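Long-range contacts in protein Amuc_1100 (Akkermansia muciniphila, PDB 6KNY), which is of unknown function but is probably anchored in the membrane by a transmembrane helix that carries a soluble alpha/beta domain: residues 137-142 / 177-182; 200-205 / 272-277; 206-211 / 263-268. All blocks are in the same frame, centred on the assembly; numbering follows the deposited sequence.

How the contacts relate
All three contacts are antiparallel strand pairings in one sheet, but they differ in depth. Contact 1 is buried and joins strands 141-146 and 170-181, contact 2 is partly buried, and contact 3 lies on the surface. Contacts 2 and 3 share strands 201-210 and 265-276, with centres about 22 Å apart, and the outer strand turns a corner at N204, within contact 2. Contacts 1 and 3, centres about 9 Å apart, meet where Q264 NE2 bonds to Q180 OE1 and S140 OG. Side chains add polar bonds around contact 1; contacts 2 and 3 are both bonded through the main chain alone, contact 2 with apolar packing on both faces, contact 3 among largely exposed side chains.

Contact 1 of 3, residues 137-142 / 177-182; sequences CGLSKF and IAFQGD
A bulged antiparallel strand pairing joins residues 137-142 to 177-182 in the buried part of the sheet, where strand 141-146 begins and strand 170-181 runs out. One acceptor shows the irregularity: Q180 O takes the N-H of S140 (N to O 2.9 Å) and that of K141 (N to O 3.2 Å), both in its carbonyl plane. A third donor, S140 OG, lies 3.1 Å from Q180 O and 62° above that plane, set there by a chi1 of 71° that puts OG between the backbone N and the carbonyl carbon. Q180 N returns a bond to K141 O at 3.1 Å. The K141 and Q180 side chains then run alongside each other, K141 CD 3.3 Å from Q180 NE2, while Q180 OE1 and S140 OG both bond Q264 NE2. On the face of F142 and F179, L139 crosses the F179 ring obliquely, its CD2 3.6 Å from F179 CD1. Helices 117-134 and 183-194 cover this face. A side chain on G181 would press against L139 CA, so glycine suits this close passage. Water 1 closes the end, donating to G138 O at 2.7 Å and accepting from D182 N. D182 OD2 in turn caps E184 N. Two residues, S140 and K141, facing one, Q180, form a classic beta bulge, placed here just before the N-cap of helix 183-194.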
loop_
_atom_site.group_PDB
_atom_site.type_symbol
_atom_site.label_atom_id
_atom_site.label_comp_id
_atom_site.label_asym_id
_atom_site.label_seq_id
_atom_site.Cartn_x
_atom_site.Cartn_y
_atom_site.Cartn_z
ATOM N N CYS A 137 -0.816 -9.756 -11.222
ATOM C CA CYS A 137 0.398 -10.527 -11.443
ATOM C C CYS A 137 0.179 -12.032 -11.478
ATOM O O CYS A 137 1.145 -12.769 -11.684
ATOM C CB CYS A 137 1.439 -10.179 -10.373
ATOM S SG CYS A 137 2.027 -8.475 -10.537
ATOM N N GLY A 138 -1.051 -12.512 -11.307
ATOM C CA GLY A 138 -1.288 -13.946 -11.360
ATOM C C GLY A 138 -1.048 -14.668 -10.055
ATOM O O GLY A 138 -0.796 -15.884 -10.060
ATOM N N LEU A 139 -1.090 -13.950 -8.930
ATOM C CA LEU A 139 -0.897 -14.569 -7.626
ATOM C C LEU A 139 -2.089 -15.453 -7.292
ATOM O O LEU A 139 -3.160 -15.336 -7.883
ATOM C CB LEU A 139 -0.746 -13.503 -6.544
ATOM C CG LEU A 139 0.444 -12.557 -6.695
ATOM C CD1 LEU A 139 0.278 -11.349 -5.787
ATOM C CD2 LEU A 139 1.763 -13.289 -6.418
ATOM N N SER A 140 -1.924 -16.313 -6.291
ATOM C CA SER A 140 -3.041 -17.162 -5.905
ATOM C C SER A 140 -3.736 -16.714 -4.628
ATOM O O SER A 140 -4.917 -17.032 -4.442
ATOM C CB SER A 140 -2.577 -18.615 -5.755
ATOM O OG SER A 140 -1.773 -18.736 -4.603
ATOM N N LYS A 141 -3.035 -16.023 -3.727
ATOM C CA LYS A 141 -3.649 -15.558 -2.488
ATOM C C LYS A 141 -2.961 -14.291 -2.013
ATOM O O LYS A 141 -1.740 -14.163 -2.125
ATOM C CB LYS A 141 -3.569 -16.595 -1.353
ATOM C CG LYS A 141 -3.573 -18.051 -1.775
ATOM C CD LYS A 141 -3.649 -18.967 -0.581
ATOM C CE LYS A 141 -3.732 -20.413 -1.040
ATOM N NZ LYS A 141 -3.753 -21.368 0.095
ATOM N N PHE A 142 -3.760 -13.368 -1.483
ATOM C CA PHE A 142 -3.287 -12.317 -0.590
ATOM C C PHE A 142 -3.474 -12.823 0.835
ATOM O O PHE A 142 -4.586 -13.205 1.221
ATOM C CB PHE A 142 -4.058 -11.010 -0.788
ATOM C CG PHE A 142 -3.750 -10.298 -2.075
ATOM C CD1 PHE A 142 -2.522 -9.687 -2.267
ATOM C CD2 PHE A 142 -4.707 -10.208 -3.084
ATOM C CE1 PHE A 142 -2.238 -9.011 -3.456
ATOM C CE2 PHE A 142 -4.433 -9.537 -4.268
ATOM C CZ PHE A 142 -3.200 -8.936 -4.457
ATOM N N ILE A 177 3.220 -6.773 3.462
ATOM C CA ILE A 177 2.306 -7.529 2.621
ATOM C C ILE A 177 2.818 -8.958 2.515
ATOM O O ILE A 177 4.017 -9.187 2.313
ATOM C CB ILE A 177 2.146 -6.898 1.229
ATOM C CG1 ILE A 177 1.735 -5.426 1.366
ATOM C CG2 ILE A 177 1.133 -7.685 0.411
ATOM C CD1 ILE A 177 1.393 -4.757 0.048
ATOM N N ALA A 178 1.911 -9.916 2.681
ATOM C CA ALA A 178 2.202 -11.324 2.499
ATOM C C ALA A 178 1.297 -11.836 1.389
ATOM O O ALA A 178 0.096 -11.523 1.364
ATOM C CB ALA A 178 1.972 -12.106 3.797
ATOM N N PHE A 179 1.875 -12.586 0.459
ATOM C CA PHE A 179 1.100 -13.179 -0.620
ATOM C C PHE A 179 1.802 -14.456 -1.043
ATOM O O PHE A 179 2.891 -14.778 -0.553
ATOM C CB PHE A 179 0.934 -12.232 -1.815
ATOM C CG PHE A 179 2.229 -11.649 -2.327
ATOM C CD1 PHE A 179 3.014 -12.342 -3.231
ATOM C CD2 PHE A 179 2.651 -10.396 -1.909
ATOM C CE1 PHE A 179 4.204 -11.797 -3.713
ATOM C CE2 PHE A 179 3.828 -9.839 -2.377
ATOM C CZ PHE A 179 4.614 -10.544 -3.285
ATOM N N GLN A 180 1.164 -15.185 -1.957
ATOM C CA GLN A 180 1.755 -16.411 -2.457
ATOM C C GLN A 180 1.242 -16.690 -3.858
ATOM O O GLN A 180 0.140 -16.281 -4.231
ATOM C CB GLN A 180 1.475 -17.600 -1.518
ATOM C CG GLN A 180 0.084 -18.171 -1.575
ATOM C CD GLN A 180 0.041 -19.636 -1.100
ATOM O OE1 GLN A 180 0.553 -20.534 -1.771
ATOM N NE2 GLN A 180 -0.561 -19.870 0.061
ATOM N N GLY A 181 2.064 -17.385 -4.633
ATOM C CA GLY A 181 1.708 -17.750 -5.989
ATOM C C GLY A 181 2.828 -18.573 -6.571
ATOM O O GLY A 181 3.801 -18.905 -5.883
ATOM N N ASP A 182 2.675 -18.917 -7.852
ATOM C CA ASP A 182 3.738 -19.647 -8.528
ATOM C C ASP A 182 4.953 -18.732 -8.672
ATOM O O ASP A 182 4.861 -17.513 -8.488
ATOM C CB ASP A 182 3.254 -20.160 -9.887
ATOM C CG ASP A 182 3.185 -19.066 -10.937
ATOM O OD1 ASP A 182 2.404 -18.110 -10.757
ATOM O OD2 ASP A 182 3.936 -19.145 -11.930
HETATM O O HOH W 1 0.017 -18.082 -8.768
#

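Contact 2 of 3, residues 200-205 / 272-277; sequences LFTVNS and NLVHFN
Residues 200-205 and 272-277 pair closely where F201 and L273 lie buried under a helix, and loosen toward solvent at T202, N272 and N204. Strands 201-203 and 272-276 run antiparallel at 139°, their axes 4.7 Å apart at closest approach. F201 and L273 form the non-hydrogen-bonded pair and pack tightly: L273 CD1 sits over the centre of the F201 ring, 3.9 Å from the centroid and 12° off its normal, a CH-pi contact. L273 CB meets the same ring at CE1 of F201, 3.8 Å away. A126 of helix 117-134 touches both side chains. An alanine in place of F201 would remove that ring and would probably leave L273 CD1 and the helix side poorly packed.

The face of T202 and N272 is packed at its L200 end. There L200 lies beside V274, and its CD2 reaches the edge of the F276 ring at CZ, 3.8 Å away, while V274 CG1 rests over a face of that ring, offset toward the rim. Toward N204 this face opens to solvent: T202 and N272, both partly exposed, touch through T202 CG2 and N272 CB at 3.6 Å, and N272 ND2 comes 3.6 Å from CB of the exposed N204. There the chain turns a corner, N204 and S205 both facing S270 in a classic bulge.

T202 N to N272 O is the shortest hydrogen bond at 2.8 Å, and water 2 bridges L200 N and V274 O. The direct polar links between the segments are thus main-chain, while hydrocarbon packs on both faces.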
loop_
_atom_site.group_PDB
_atom_site.type_symbol
_atom_site.label_atom_id
_atom_site.label_comp_id
_atom_site.label_asym_id
_atom_site.label_seq_id
_atom_site.Cartn_x
_atom_site.Cartn_y
_atom_site.Cartn_z
ATOM N N LEU A 200 6.393 5.922 -4.157
ATOM C CA LEU A 200 7.697 5.312 -3.894
ATOM C C LEU A 200 7.600 4.386 -2.680
ATOM O O LEU A 200 7.493 4.852 -1.537
ATOM C CB LEU A 200 8.760 6.391 -3.679
ATOM C CG LEU A 200 10.190 5.940 -3.315
ATOM C CD1 LEU A 200 10.767 5.015 -4.381
ATOM C CD2 LEU A 200 11.086 7.197 -3.139
ATOM N N PHE A 201 7.636 3.078 -2.929
ATOM C CA PHE A 201 7.743 2.071 -1.871
ATOM C C PHE A 201 9.171 1.560 -1.851
ATOM O O PHE A 201 9.700 1.142 -2.891
ATOM C CB PHE A 201 6.797 0.888 -2.103
ATOM C CG PHE A 201 5.345 1.205 -1.884
ATOM C CD1 PHE A 201 4.767 1.045 -0.632
ATOM C CD2 PHE A 201 4.540 1.620 -2.950
ATOM C CE1 PHE A 201 3.414 1.319 -0.433
ATOM C CE2 PHE A 201 3.193 1.888 -2.755
ATOM C CZ PHE A 201 2.628 1.730 -1.506
ATOM N N THR A 202 9.799 1.599 -0.686
ATOM C CA THR A 202 11.155 1.101 -0.575
ATOM C C THR A 202 11.132 -0.162 0.275
ATOM O O THR A 202 10.259 -0.331 1.128
ATOM C CB THR A 202 12.087 2.178 0.001
ATOM O OG1 THR A 202 13.450 1.737 -0.124
ATOM C CG2 THR A 202 11.765 2.445 1.469
ATOM N N VAL A 203 12.045 -1.082 -0.015
ATOM C CA VAL A 203 12.000 -2.419 0.576
ATOM C C VAL A 203 12.872 -2.414 1.824
ATOM O O VAL A 203 14.099 -2.309 1.737
ATOM C CB VAL A 203 12.456 -3.498 -0.413
ATOM C CG1 VAL A 203 12.572 -4.853 0.294
ATOM C CG2 VAL A 203 11.487 -3.591 -1.586
ATOM N N ASN A 204 12.232 -2.508 2.987
ATOM C CA ASN A 204 12.966 -2.669 4.233
ATOM C C ASN A 204 13.498 -4.090 4.372
ATOM O O ASN A 204 14.667 -4.291 4.724
ATOM C CB ASN A 204 12.071 -2.302 5.410
ATOM C CG ASN A 204 12.768 -2.461 6.733
ATOM O OD1 ASN A 204 13.837 -1.875 6.964
ATOM N ND2 ASN A 204 12.181 -3.261 7.607
ATOM N N SER A 205 12.665 -5.093 4.099
ATOM C CA SER A 205 13.110 -6.479 4.193
ATOM C C SER A 205 12.127 -7.343 3.420
ATOM O O SER A 205 11.008 -6.918 3.129
ATOM C CB SER A 205 13.225 -6.951 5.651
ATOM O OG SER A 205 11.953 -7.057 6.260
ATOM N N ASN A 272 8.553 0.583 3.266
ATOM C CA ASN A 272 8.346 1.952 3.720
ATOM C C ASN A 272 7.877 2.757 2.519
ATOM O O ASN A 272 8.618 2.909 1.541
ATOM C CB ASN A 272 9.610 2.546 4.327
ATOM C CG ASN A 272 9.955 1.924 5.685
ATOM O OD1 ASN A 272 9.338 2.225 6.704
ATOM N ND2 ASN A 272 10.961 1.073 5.697
ATOM N N LEU A 273 6.628 3.219 2.581
ATOM C CA LEU A 273 6.118 4.202 1.633
ATOM C C LEU A 273 6.736 5.553 1.967
ATOM O O LEU A 273 6.659 6.009 3.112
ATOM C CB LEU A 273 4.595 4.269 1.725
ATOM C CG LEU A 273 3.855 5.380 0.967
ATOM C CD1 LEU A 273 4.052 5.233 -0.545
ATOM C CD2 LEU A 273 2.355 5.414 1.372
ATOM N N VAL A 274 7.347 6.202 0.986
ATOM C CA VAL A 274 8.071 7.446 1.231
ATOM C C VAL A 274 7.123 8.612 0.951
ATOM O O VAL A 274 6.722 8.830 -0.198
ATOM C CB VAL A 274 9.338 7.513 0.369
ATOM C CG1 VAL A 274 10.067 8.838 0.564
ATOM C CG2 VAL A 274 10.253 6.308 0.701
ATOM N N HIS A 275 6.740 9.351 2.002
ATOM C CA HIS A 275 5.963 10.575 1.821
ATOM C C HIS A 275 6.905 11.781 1.819
ATOM O O HIS A 275 7.523 12.090 2.843
ATOM C CB HIS A 275 4.898 10.768 2.901
ATOM C CG HIS A 275 4.088 12.013 2.678
ATOM N ND1 HIS A 275 4.357 13.209 3.316
ATOM C CD2 HIS A 275 3.076 12.273 1.813
ATOM C CE1 HIS A 275 3.521 14.139 2.886
ATOM N NE2 HIS A 275 2.723 13.593 1.987
ATOM N N PHE A 276 6.976 12.479 0.686
ATOM C CA PHE A 276 7.781 13.694 0.564
ATOM C C PHE A 276 7.043 14.871 1.190
ATOM O O PHE A 276 5.880 15.126 0.868
ATOM C CB PHE A 276 8.107 13.960 -0.906
ATOM C CG PHE A 276 8.981 12.904 -1.496
ATOM C CD1 PHE A 276 10.364 12.975 -1.363
ATOM C CD2 PHE A 276 8.427 11.813 -2.142
ATOM C CE1 PHE A 276 11.186 11.963 -1.873
ATOM C CE2 PHE A 276 9.237 10.794 -2.646
ATOM C CZ PHE A 276 10.615 10.870 -2.509
ATOM N N ASN A 277 7.717 15.580 2.093
ATOM C CA ASN A 277 7.028 16.499 2.987
ATOM C C ASN A 277 7.026 17.939 2.484
ATOM O O ASN A 277 5.989 18.603 2.542
ATOM C CB ASN A 277 7.649 16.428 4.385
ATOM C CG ASN A 277 7.269 15.153 5.116
ATOM O OD1 ASN A 277 6.205 14.567 4.844
ATOM N ND2 ASN A 277 8.143 14.694 6.028
HETATM O O HOH W 2 5.531 8.036 -2.528
#

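Contact 3 of 3, residues 206-211 / 263-268; sequences IRIRNE and EQVFVQ
The F266 ring approaches R209 by its edge, R209 CB lying near the ring plane and 4.4 Å from F266 CD1. The E211 carboxylate is turned 61° to that ring and meets the residue at its root, OE2 of E211 standing 3.8 Å from F266 CB. Against the Q264 amide the same carboxylate is tilted by only 22°, and the two chains lie side by side, with E211 CG 3.9 Å from Q264 CB. The polar partners of the Q264 amide lie elsewhere: NE2 bonds to Q180 OE1 of strand 170-181 and to S140 OG.

Beneath these groups, residues 206-211 and 263-268 form a regular antiparallel pairing, their strands 166° apart. R207 pairs with Q268 and R209 with F266 through two backbone bonds each; the straightest runs from F266 N to R209 O at 2.8 Å. E211 N to Q264 O, at 3.1 Å, adds one more bond just after N210.

On the face of I208 and V265, I208 CG2 touches V265 CG1 at 3.5 Å, and I206 CD1 meets V267 CG1 at 3.8 Å. Helix 183-194 lies against this face, with V186 under V265 and V267.

Five main-chain bonds carry the pairing, whereas the side chains of R207 and R209 make no hydrogen bond or salt bridge to residues 263-268. The chemistry is therefore that of a sheet margin: sequence-independent backbone bonding, a hydrophobic helix side and an outer side that mixes charged and polar groups with the F266 ring.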
loop_
_atom_site.group_PDB
_atom_site.type_symbol
_atom_site.label_atom_id
_atom_site.label_comp_id
_atom_site.label_asym_id
_atom_site.label_seq_id
_atom_site.Cartn_x
_atom_site.Cartn_y
_atom_site.Cartn_z
ATOM N N ILE A 206 12.556 -8.559 3.087
ATOM C CA ILE A 206 11.702 -9.498 2.360
ATOM C C ILE A 206 12.084 -10.920 2.759
ATOM O O ILE A 206 13.256 -11.203 3.023
ATOM C CB ILE A 206 11.797 -9.304 0.832
ATOM C CG1 ILE A 206 10.766 -10.212 0.125
ATOM C CG2 ILE A 206 13.230 -9.546 0.312
ATOM C CD1 ILE A 206 10.527 -9.838 -1.331
ATOM N N ARG A 207 11.083 -11.801 2.851
ATOM C CA ARG A 207 11.297 -13.237 2.982
ATOM C C ARG A 207 10.575 -13.924 1.831
ATOM O O ARG A 207 9.411 -13.605 1.536
ATOM C CB ARG A 207 10.816 -13.771 4.344
ATOM C CG ARG A 207 11.263 -15.236 4.652
ATOM C CD ARG A 207 10.843 -15.745 6.062
ATOM N NE ARG A 207 11.052 -14.766 7.135
ATOM C CZ ARG A 207 11.719 -15.011 8.265
ATOM N NH1 ARG A 207 11.864 -14.060 9.182
ATOM N NH2 ARG A 207 12.245 -16.209 8.481
ATOM N N ILE A 208 11.286 -14.835 1.165
ATOM C CA ILE A 208 10.775 -15.647 0.061
ATOM C C ILE A 208 11.009 -17.107 0.434
ATOM O O ILE A 208 12.137 -17.487 0.776
ATOM C CB ILE A 208 11.474 -15.301 -1.264
ATOM C CG1 ILE A 208 11.425 -13.781 -1.519
ATOM C CG2 ILE A 208 10.846 -16.063 -2.428
ATOM C CD1 ILE A 208 12.267 -13.339 -2.702
ATOM N N ARG A 209 9.962 -17.927 0.372
ATOM C CA ARG A 209 10.053 -19.288 0.881
ATOM C C ARG A 209 9.286 -20.237 -0.033
ATOM O O ARG A 209 8.107 -20.004 -0.321
ATOM C CB ARG A 209 9.501 -19.354 2.311
ATOM C CG ARG A 209 9.634 -20.705 2.974
ATOM C CD ARG A 209 10.233 -20.574 4.361
ATOM N NE ARG A 209 11.199 -21.637 4.644
ATOM C CZ ARG A 209 12.121 -21.558 5.599
ATOM N NH1 ARG A 209 12.196 -20.466 6.341
ATOM N NH2 ARG A 209 12.970 -22.557 5.805
ATOM N N ASN A 210 9.961 -21.281 -0.519
ATOM C CA ASN A 210 9.246 -22.408 -1.117
ATOM C C ASN A 210 8.311 -23.034 -0.093
ATOM O O ASN A 210 8.700 -23.271 1.052
ATOM C CB ASN A 210 10.223 -23.474 -1.611
ATOM C CG ASN A 210 11.008 -23.039 -2.811
ATOM O OD1 ASN A 210 10.602 -22.143 -3.552
ATOM N ND2 ASN A 210 12.137 -23.693 -3.026
ATOM N N GLU A 211 7.068 -23.282 -0.490
ATOM C CA GLU A 211 6.222 -24.088 0.378
ATOM C C GLU A 211 6.525 -25.573 0.202
ATOM O O GLU A 211 6.142 -26.384 1.052
ATOM C CB GLU A 211 4.745 -23.753 0.123
ATOM C CG GLU A 211 4.532 -22.227 -0.053
ATOM C CD GLU A 211 3.376 -21.636 0.748
ATOM O OE1 GLU A 211 3.249 -21.950 1.951
ATOM O OE2 GLU A 211 2.619 -20.815 0.185
ATOM N N GLU A 263 3.763 -26.100 -6.427
ATOM C CA GLU A 263 4.888 -25.180 -6.591
ATOM C C GLU A 263 4.457 -23.744 -6.267
ATOM O O GLU A 263 4.358 -22.867 -7.130
ATOM C CB GLU A 263 5.486 -25.289 -8.002
ATOM N N GLN A 264 4.174 -23.538 -4.983
ATOM C CA GLN A 264 3.794 -22.236 -4.455
ATOM C C GLN A 264 4.987 -21.611 -3.748
ATOM O O GLN A 264 5.754 -22.304 -3.069
ATOM C CB GLN A 264 2.625 -22.348 -3.475
ATOM C CG GLN A 264 1.263 -22.668 -4.111
ATOM C CD GLN A 264 0.663 -21.512 -4.895
ATOM O OE1 GLN A 264 0.775 -21.446 -6.117
ATOM N NE2 GLN A 264 -0.002 -20.610 -4.194
ATOM N N VAL A 265 5.147 -20.305 -3.929
ATOM C CA VAL A 265 6.183 -19.525 -3.264
ATOM C C VAL A 265 5.499 -18.490 -2.377
ATOM O O VAL A 265 4.567 -17.804 -2.816
ATOM C CB VAL A 265 7.109 -18.859 -4.293
ATOM C CG1 VAL A 265 8.118 -17.952 -3.602
ATOM C CG2 VAL A 265 7.795 -19.926 -5.156
ATOM N N PHE A 266 5.937 -18.396 -1.130
ATOM C CA PHE A 266 5.357 -17.465 -0.172
ATOM C C PHE A 266 6.293 -16.276 0.006
ATOM O O PHE A 266 7.504 -16.464 0.184
ATOM C CB PHE A 266 5.104 -18.177 1.152
ATOM C CG PHE A 266 4.900 -17.258 2.332
ATOM C CD1 PHE A 266 5.983 -16.814 3.093
ATOM C CD2 PHE A 266 3.620 -16.865 2.706
ATOM C CE1 PHE A 266 5.791 -15.980 4.191
ATOM C CE2 PHE A 266 3.416 -16.038 3.805
ATOM C CZ PHE A 266 4.499 -15.595 4.549
ATOM N N VAL A 267 5.732 -15.087 -0.063
ATOM C CA VAL A 267 6.457 -13.850 0.092
ATOM C C VAL A 267 5.878 -12.976 1.166
ATOM O O VAL A 267 4.715 -12.810 1.260
ATOM C CB VAL A 267 6.454 -13.009 -1.183
ATOM C CG1 VAL A 267 7.232 -11.725 -0.999
ATOM C CG2 VAL A 267 7.018 -13.777 -2.334
ATOM N N GLN A 268 6.755 -12.405 1.951
ATOM C CA GLN A 268 6.407 -11.455 2.951
ATOM C C GLN A 268 7.420 -10.347 2.862
ATOM O O GLN A 268 8.598 -10.559 3.024
ATOM C CB GLN A 268 6.343 -12.038 4.328
ATOM C CG GLN A 268 5.642 -11.081 5.247
ATOM C CD GLN A 268 5.296 -11.665 6.587
ATOM O OE1 GLN A 268 4.223 -12.234 6.780
ATOM N NE2 GLN A 268 6.203 -11.519 7.529
#